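Local coordinates for protein thiosulfate sulfurtransferase (Pseudomonas aeruginosa, PDB 1YT8) that probably transfers sulfur from thiosulfate to cyanide, as a sulfurtransferase built from four rhodanese-like domains, at residues A[110-114]-A[115-119]. Sequence-based numbering, arbitrary orientation.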
loop_
_atom_site.group_PDB
_atom_site.type_symbol
_atom_site.label_atom_id
_atom_site.label_comp_id
_atom_site.label_asym_id
_atom_site.label_seq_id
_atom_site.Cartn_x
_atom_site.Cartn_y
_atom_site.Cartn_z
ATOM N N ARG A 110 -14.907 2.787 5.609
ATOM C CA ARG A 110 -14.441 1.423 5.814
ATOM C C ARG A 110 -13.511 1.102 4.651
ATOM O O ARG A 110 -13.311 1.939 3.762
ATOM C CB ARG A 110 -15.600 0.422 5.860
ATOM C CG ARG A 110 -16.487 0.423 4.637
ATOM C CD ARG A 110 -17.379 -0.816 4.602
ATOM N NE ARG A 110 -16.612 -2.031 4.338
ATOM C CZ ARG A 110 -16.211 -2.895 5.267
ATOM N NH1 ARG A 110 -16.503 -2.695 6.547
ATOM N NH2 ARG A 110 -15.506 -3.962 4.912
ATOM N N ASP A 111 -12.947 -0.104 4.674
ATOM C CA ASP A 111 -12.016 -0.596 3.659
ATOM C C ASP A 111 -10.647 0.078 3.750
ATOM O O ASP A 111 -10.347 0.747 4.742
ATOM C CB ASP A 111 -12.602 -0.426 2.249
ATOM C CG ASP A 111 -12.227 -1.572 1.325
ATOM O OD1 ASP A 111 -11.093 -1.591 0.804
ATOM O OD2 ASP A 111 -13.066 -2.477 1.137
ATOM N N VAL A 112 -9.816 -0.112 2.725
ATOM C CA VAL A 112 -8.469 0.465 2.707
ATOM C C VAL A 112 -8.208 1.328 1.468
ATOM O O VAL A 112 -8.916 1.212 0.466
ATOM C CB VAL A 112 -7.393 -0.649 2.771
ATOM C CG1 VAL A 112 -7.559 -1.463 4.044
ATOM C CG2 VAL A 112 -7.505 -1.559 1.543
ATOM N N ASN A 113 -7.189 2.185 1.552
ATOM C CA ASN A 113 -6.798 3.089 0.460
ATOM C C ASN A 113 -8.019 3.877 -0.018
ATOM O O ASN A 113 -8.232 4.068 -1.221
ATOM C CB ASN A 113 -6.204 2.287 -0.706
ATOM C CG ASN A 113 -5.151 1.281 -0.254
ATOM O OD1 ASN A 113 -5.213 0.108 -0.619
ATOM N ND2 ASN A 113 -4.179 1.736 0.536
ATOM N N VAL A 114 -8.800 4.358 0.943
ATOM C CA VAL A 114 -10.030 5.085 0.654
ATOM C C VAL A 114 -9.875 6.369 -0.162
ATOM O O VAL A 114 -10.647 6.602 -1.094
ATOM C CB VAL A 114 -10.802 5.361 1.963
ATOM C CG1 VAL A 114 -12.125 6.059 1.666
ATOM C CG2 VAL A 114 -11.065 4.034 2.675
ATOM N N PRO A 115 -8.887 7.219 0.167
ATOM C CA PRO A 115 -8.753 8.440 -0.635
ATOM C C PRO A 115 -8.573 8.103 -2.118
ATOM O O PRO A 115 -9.206 8.707 -2.990
ATOM C CB PRO A 115 -7.517 9.108 -0.039
ATOM C CG PRO A 115 -7.598 8.714 1.411
ATOM C CD PRO A 115 -7.968 7.241 1.321
ATOM N N SER A 116 -7.713 7.128 -2.396
ATOM C CA SER A 116 -7.453 6.712 -3.771
ATOM C C SER A 116 -8.690 6.162 -4.471
ATOM O O SER A 116 -8.954 6.485 -5.634
ATOM C CB SER A 116 -6.346 5.653 -3.803
ATOM O OG SER A 116 -5.123 6.172 -3.314
ATOM N N LYS A 117 -9.447 5.324 -3.769
ATOM C CA LYS A 117 -10.642 4.725 -4.352
ATOM C C LYS A 117 -11.791 5.716 -4.494
ATOM O O LYS A 117 -12.525 5.689 -5.486
ATOM C CB LYS A 117 -11.080 3.521 -3.520
ATOM C CG LYS A 117 -10.015 2.446 -3.428
ATOM C CD LYS A 117 -10.445 1.314 -2.518
ATOM C CE LYS A 117 -9.389 0.223 -2.480
ATOM N NZ LYS A 117 -9.790 -0.874 -1.552
ATOM N N ALA A 118 -11.950 6.584 -3.500
ATOM C CA ALA A 118 -13.002 7.591 -3.543
ATOM C C ALA A 118 -12.689 8.546 -4.690
ATOM O O ALA A 118 -13.589 8.996 -5.407
ATOM C CB ALA A 118 -13.056 8.345 -2.222
ATOM N N PHE A 119 -11.407 8.855 -4.867
ATOM C CA PHE A 119 -11.002 9.741 -5.954
ATOM C C PHE A 119 -11.356 9.105 -7.298
ATOM O O PHE A 119 -11.798 9.788 -8.220
ATOM C CB PHE A 119 -9.495 10.015 -5.921
ATOM C CG PHE A 119 -9.010 10.813 -7.104
ATOM C CD1 PHE A 119 -9.358 12.154 -7.244
ATOM C CD2 PHE A 119 -8.250 10.212 -8.101
ATOM C CE1 PHE A 119 -8.957 12.890 -8.367
ATOM C CE2 PHE A 119 -7.844 10.936 -9.228
ATOM C CZ PHE A 119 -8.202 12.283 -9.359
#
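Lys117, in the first turn of helix 114-127, reaches back along the chain to Asp111 and Val112. CB lies beside the carbonyl oxygens of Asn113 and Val114. CG, placed anti to the lysine's own carbonyl carbon (chi1 -59°), passes 3.3 Å from Asn113 O. Beyond it the chain is fully extended, which carries CD alongside Val112 O and brings Lys117 CE within 3.1 Å of that same oxygen, while CE also skirts Asn113 CB. At the tip, Lys117 NZ forms a salt bridge to Asp111 OD1 at 2.8 Å. Lys117 NZ also makes a weak hydrogen bond to Val112 O at 3.0 Å; Val112 CG2 lies next to the ammonium group.

The two side chains of the salt bridge cross at about a right angle, and NZ meets OD1 from above the carboxylate plane, 39° out of it. From the opposite face, Val112 N donates to Asp111 OD1 at 2.7 Å, so that oxygen is gripped from both faces of the carboxylate. Tyr490 OH is hydrogen-bonded to Asp111 OD2, and Tyr507 OH to Lys117 NZ. The buried charges are therefore held in a polar cluster, which would be expected to favour their ionised forms.

The backbone evidence for the helix start is equally direct: Lys117 N donates to Asn113 O at 3.1 Å, and Ala118 N to Val114 O at 2.7 Å, with an N-H...O angle of 165°. Pro115, lacking an N-H, costs the first turn no such bond. Asn113 holds the N-cap position but makes no capping bond; its amide turns to Asp315. This is a proline-containing helix N-terminus tied by a lysine-aspartate salt bridge to the preceding loop, between the first and second five-stranded parallel sheets, each with the 1-5-4-2-3 strand order of the rhodanese fold.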